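Local coordinates for protein Glp_546_48378_50642 (Giardia intestinalis, PDB 2QVW) that cleaves double-stranded RNA in the RNA interference pathway, producing small interfering RNAs of 21 to 23 base pairs that direct destruction of matching RNAs, at residues P632-L637 / L733-E738; Q648-L653 / I727-L732. One frame throughout, in Å; residues are numbered along the deposited sequence.

Both contacts use helix 718-735, in the second ribonuclease III domain. Contact 1 packs its C-terminal end on helix 631-642. Contact 2 packs the preceding turns on helix 648-669, which follows helix 631-642 in the chain. The contact centres are 10 Å apart, and the two contacts touch each other: Leu733 CD1 meets Leu650 CD2 at 3.4 Å, and Leu637 O lies 3.4 Å from Ala730 CB. Contact 2 is the one beside the active site. It includes Glu651, which binds manganese with Asp722 and Glu725. In contact 1, the side chain of Leu733 is about 10 Å from that of Glu651.

Contact 1: P632-L637 / L733-E738; sequences PFLIRL and LACGEE
Leu637 N donates to Phe633 O at 3.1 Å across one turn of helix, and the side chains of both residues start out toward segment 733-738. No hydrogen bond joins the two segments. The contact is apolar and centres on the methyl of Ala734, which points toward helix 631-642. Three side chains meet this methyl. Phe633 CD2 is 3.4 Å from Ala734 CB, and the methyl sits oblique to the ring. Leu637 CD1 lies 3.5 Å from Ala734 CB. Leu634 adds its CB, 3.9 Å from Ala734 CB. The backbones are close here, with the CA atoms of Leu634 and Ala734 5.1 Å apart.

The Phe633 ring also meets backbone. With CG anti to the backbone N (chi1 179°), the ring starts out beside the carbonyl carbon, and its CD2-CE2 side faces Ala734 and Leu733. Leu733 O lies at the ring edge, near the ring plane, 3.6 Å from Phe633 CE2. Leu637 CG rests over one face of the ring, offset toward the rim.

Leu637 and Leu733 cross at about a right angle, and Leu637 CD1 touches Leu733 CB at 3.6 Å. At the other end of the contact, Leu634 CD2 reaches Cys735 SG at 3.5 Å, just before helix 718-735 ends at Gly736.

Other parts of the fold complete the packing. Tyr598 and Ile601 of helix 591-602 meet Phe633, and Leu733 also touches Leu650 and Leu653 of helix 648-669. Ala734 O has a weak hydrogen bond with His570.

All six touching residues are buried. The chemistry therefore implies a hydrophobic helix-helix junction, where a small alanine lets two backbones come close and no polar bond sets the pairing.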
# COMPACT_ATOMS: atom_id res chain seq x y z
N PRO A 632 1.40 -33.74 -18.72
CA PRO A 632 0.49 -34.18 -19.77
C PRO A 632 -0.47 -33.10 -20.28
O PRO A 632 -0.63 -32.93 -21.48
CB PRO A 632 -0.24 -35.35 -19.12
CG PRO A 632 -0.21 -35.00 -17.66
CD PRO A 632 1.21 -34.54 -17.50
N PHE A 633 -1.08 -32.37 -19.36
CA PHE A 633 -2.03 -31.32 -19.72
C PHE A 633 -1.34 -30.16 -20.40
O PHE A 633 -1.87 -29.56 -21.34
CB PHE A 633 -2.77 -30.84 -18.47
CG PHE A 633 -3.76 -29.74 -18.74
CD1 PHE A 633 -4.76 -29.90 -19.70
CD2 PHE A 633 -3.71 -28.55 -18.02
CE1 PHE A 633 -5.68 -28.89 -19.93
CE2 PHE A 633 -4.63 -27.53 -18.25
CZ PHE A 633 -5.62 -27.70 -19.21
N LEU A 634 -0.14 -29.84 -19.91
CA LEU A 634 0.65 -28.75 -20.46
C LEU A 634 0.93 -29.01 -21.93
O LEU A 634 0.70 -28.14 -22.78
CB LEU A 634 1.97 -28.63 -19.68
CG LEU A 634 3.02 -27.62 -20.17
CD1 LEU A 634 2.35 -26.29 -20.47
CD2 LEU A 634 4.11 -27.47 -19.11
N ILE A 635 1.39 -30.22 -22.22
CA ILE A 635 1.71 -30.64 -23.59
C ILE A 635 0.52 -30.40 -24.51
O ILE A 635 0.66 -29.90 -25.62
CB ILE A 635 2.08 -32.15 -23.65
CG1 ILE A 635 2.96 -32.53 -22.45
CG2 ILE A 635 2.80 -32.45 -24.97
CD1 ILE A 635 4.30 -31.81 -22.41
N ARG A 636 -0.66 -30.77 -24.04
CA ARG A 636 -1.86 -30.57 -24.83
C ARG A 636 -1.94 -29.10 -25.18
O ARG A 636 -1.98 -28.74 -26.37
CB ARG A 636 -3.09 -30.96 -24.02
CG ARG A 636 -3.24 -32.44 -23.75
CD ARG A 636 -3.58 -33.23 -25.02
NE ARG A 636 -3.94 -34.61 -24.70
CZ ARG A 636 -4.10 -35.58 -25.60
NH1 ARG A 636 -3.94 -35.33 -26.90
NH2 ARG A 636 -4.43 -36.81 -25.20
N LEU A 637 -1.95 -28.26 -24.15
CA LEU A 637 -2.04 -26.81 -24.31
C LEU A 637 -0.93 -26.23 -25.16
O LEU A 637 -1.01 -25.09 -25.59
CB LEU A 637 -2.06 -26.13 -22.94
CG LEU A 637 -3.26 -26.51 -22.07
CD1 LEU A 637 -3.20 -25.75 -20.75
CD2 LEU A 637 -4.57 -26.20 -22.80
N LEU A 733 -2.14 -21.53 -17.80
CA LEU A 733 -3.31 -22.41 -17.87
C LEU A 733 -3.11 -23.80 -17.29
O LEU A 733 -4.00 -24.33 -16.62
CB LEU A 733 -3.75 -22.51 -19.32
CG LEU A 733 -4.45 -21.27 -19.85
CD1 LEU A 733 -4.46 -21.27 -21.36
CD2 LEU A 733 -5.86 -21.24 -19.31
N ALA A 734 -1.95 -24.40 -17.55
CA ALA A 734 -1.66 -25.75 -17.08
C ALA A 734 -0.81 -25.84 -15.81
O ALA A 734 -1.10 -26.67 -14.94
CB ALA A 734 -0.98 -26.52 -18.19
N CYS A 735 0.22 -25.01 -15.69
CA CYS A 735 1.10 -25.03 -14.53
C CYS A 735 0.80 -24.03 -13.43
O CYS A 735 1.44 -24.05 -12.38
CB CYS A 735 2.55 -24.84 -14.96
SG CYS A 735 3.11 -26.14 -16.03
N GLY A 736 -0.16 -23.14 -13.65
CA GLY A 736 -0.47 -22.17 -12.63
C GLY A 736 0.20 -20.83 -12.88
O GLY A 736 1.00 -20.70 -13.80
N GLU A 737 -0.11 -19.85 -12.06
CA GLU A 737 0.45 -18.52 -12.24
C GLU A 737 1.94 -18.39 -11.96
O GLU A 737 2.73 -18.27 -12.89
CB GLU A 737 -0.32 -17.51 -11.38
CG GLU A 737 -1.81 -17.46 -11.67
CD GLU A 737 -2.58 -16.78 -10.57
OE1 GLU A 737 -2.55 -17.27 -9.42
OE2 GLU A 737 -3.23 -15.75 -10.85
N GLU A 738 2.35 -18.43 -10.69
CA GLU A 738 3.76 -18.26 -10.36
C GLU A 738 4.70 -19.01 -11.29
O GLU A 738 5.77 -18.49 -11.63
CB GLU A 738 4.03 -18.63 -8.89
CG GLU A 738 4.00 -20.09 -8.52
CD GLU A 738 4.39 -20.31 -7.05
OE1 GLU A 738 5.52 -19.91 -6.68
OE2 GLU A 738 3.58 -20.87 -6.28

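Contact 2: Q648-L653 / I727-L732; sequences QKLELL and ILAAIL
The short segments 648-653 and 727-732 are helical and cross steeply, their axes 7.7 Å apart at closest approach and their directions 80° apart. Leu650 and Ala729 have the closest CA atoms, at 5.6 Å. The Ala729 methyl points toward the other helix, and its nearest atom there is Leu650 O, 3.2 Å from Ala729 CB. Two leucines one turn apart approach this methyl. Leu650 CD2 is 4.0 Å from Ala729 CB, and Leu653 CD2 is 4.1 Å from it. Leu653 CD2 also meets Leu732 CD2 at 3.8 Å, where the two side chains cross at about a right angle. No hydrogen bond links the segments.

The CA–CB bond of Glu651 points away from segment 727-732, and Glu651 binds manganese together with Asp722 and Glu725 of helix 718-735. Glu651-Leu652-Leu653 lies in the ribonuclease III signature motif. The packing joins helix 648-669, which carries Glu651, to helix 718-735, which carries Asp722 and Glu725.

Around the crossing, helix 631-642 adds Ala641 against Leu650, and Leu637 and Leu638 against Ala730. Helix 330-356, of the first ribonuclease III domain, packs on Leu652 and Leu653. Helix 737-748 lies against Leu728, Ile731 and Leu732.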
# COMPACT_ATOMS: atom_id res chain seq x y z
N GLN A 648 -5.26 -18.58 -31.37
CA GLN A 648 -5.84 -17.24 -31.30
C GLN A 648 -6.09 -16.66 -29.91
O GLN A 648 -5.57 -15.60 -29.57
CB GLN A 648 -7.15 -17.20 -32.09
CG GLN A 648 -6.96 -17.34 -33.59
CD GLN A 648 -5.97 -16.32 -34.13
OE1 GLN A 648 -4.75 -16.45 -33.94
NE2 GLN A 648 -6.49 -15.30 -34.81
N LYS A 649 -6.89 -17.36 -29.12
CA LYS A 649 -7.22 -16.87 -27.79
C LYS A 649 -6.09 -17.03 -26.78
O LYS A 649 -5.91 -16.19 -25.89
CB LYS A 649 -8.50 -17.56 -27.30
CG LYS A 649 -9.73 -17.24 -28.15
CD LYS A 649 -10.96 -17.94 -27.61
CE LYS A 649 -12.18 -17.61 -28.44
NZ LYS A 649 -13.38 -18.36 -27.99
N LEU A 650 -5.32 -18.11 -26.91
CA LEU A 650 -4.21 -18.34 -26.01
C LEU A 650 -3.33 -17.09 -26.03
O LEU A 650 -2.95 -16.56 -24.99
CB LEU A 650 -3.39 -19.53 -26.47
CG LEU A 650 -3.91 -20.93 -26.14
CD1 LEU A 650 -3.14 -21.94 -26.94
CD2 LEU A 650 -3.76 -21.21 -24.65
N GLU A 651 -3.03 -16.63 -27.23
CA GLU A 651 -2.20 -15.45 -27.41
C GLU A 651 -2.80 -14.27 -26.64
O GLU A 651 -2.10 -13.58 -25.89
CB GLU A 651 -2.12 -15.08 -28.88
CG GLU A 651 -1.16 -13.96 -29.18
CD GLU A 651 -1.63 -13.10 -30.33
OE1 GLU A 651 -2.40 -13.61 -31.18
OE2 GLU A 651 -1.22 -11.92 -30.37
N LEU A 652 -4.10 -14.06 -26.85
CA LEU A 652 -4.82 -12.99 -26.19
C LEU A 652 -4.55 -13.02 -24.71
O LEU A 652 -4.23 -12.00 -24.10
CB LEU A 652 -6.31 -13.13 -26.42
CG LEU A 652 -7.14 -12.08 -25.68
CD1 LEU A 652 -6.85 -10.71 -26.25
CD2 LEU A 652 -8.61 -12.40 -25.84
N LEU A 653 -4.67 -14.20 -24.13
CA LEU A 653 -4.44 -14.36 -22.71
C LEU A 653 -2.98 -14.13 -22.34
O LEU A 653 -2.67 -13.46 -21.36
CB LEU A 653 -4.85 -15.77 -22.27
CG LEU A 653 -4.95 -15.98 -20.77
CD1 LEU A 653 -6.21 -15.33 -20.24
CD2 LEU A 653 -4.98 -17.45 -20.48
N ILE A 727 2.36 -19.66 -25.92
CA ILE A 727 3.02 -20.57 -25.01
C ILE A 727 2.76 -20.11 -23.59
O ILE A 727 2.12 -20.80 -22.80
CB ILE A 727 4.55 -20.59 -25.25
CG1 ILE A 727 4.85 -20.92 -26.72
CG2 ILE A 727 5.22 -21.61 -24.34
CD1 ILE A 727 4.28 -22.22 -27.21
N LEU A 728 3.25 -18.92 -23.27
CA LEU A 728 3.08 -18.33 -21.95
C LEU A 728 1.72 -18.64 -21.38
O LEU A 728 1.62 -19.00 -20.22
CB LEU A 728 3.27 -16.81 -21.99
CG LEU A 728 2.99 -16.06 -20.68
CD1 LEU A 728 3.80 -16.65 -19.51
CD2 LEU A 728 3.34 -14.59 -20.88
N ALA A 729 0.68 -18.49 -22.17
CA ALA A 729 -0.66 -18.79 -21.70
C ALA A 729 -0.75 -20.28 -21.35
O ALA A 729 -1.27 -20.65 -20.29
CB ALA A 729 -1.68 -18.43 -22.76
N ALA A 730 -0.21 -21.12 -22.23
CA ALA A 730 -0.21 -22.56 -22.01
C ALA A 730 0.40 -22.96 -20.66
O ALA A 730 -0.05 -23.91 -20.02
CB ALA A 730 0.55 -23.25 -23.14
N ILE A 731 1.41 -22.22 -20.23
CA ILE A 731 2.05 -22.50 -18.95
C ILE A 731 1.12 -22.10 -17.81
O ILE A 731 0.86 -22.90 -16.92
CB ILE A 731 3.38 -21.74 -18.79
CG1 ILE A 731 4.42 -22.27 -19.78
CG2 ILE A 731 3.87 -21.85 -17.36
CD1 ILE A 731 4.14 -21.92 -21.21
N LEU A 732 0.64 -20.87 -17.85
CA LEU A 732 -0.27 -20.36 -16.84
C LEU A 732 -1.45 -21.32 -16.69
O LEU A 732 -1.71 -21.85 -15.61
CB LEU A 732 -0.76 -18.98 -17.26
CG LEU A 732 -2.13 -18.53 -16.77
CD1 LEU A 732 -2.08 -18.21 -15.29
CD2 LEU A 732 -2.55 -17.31 -17.57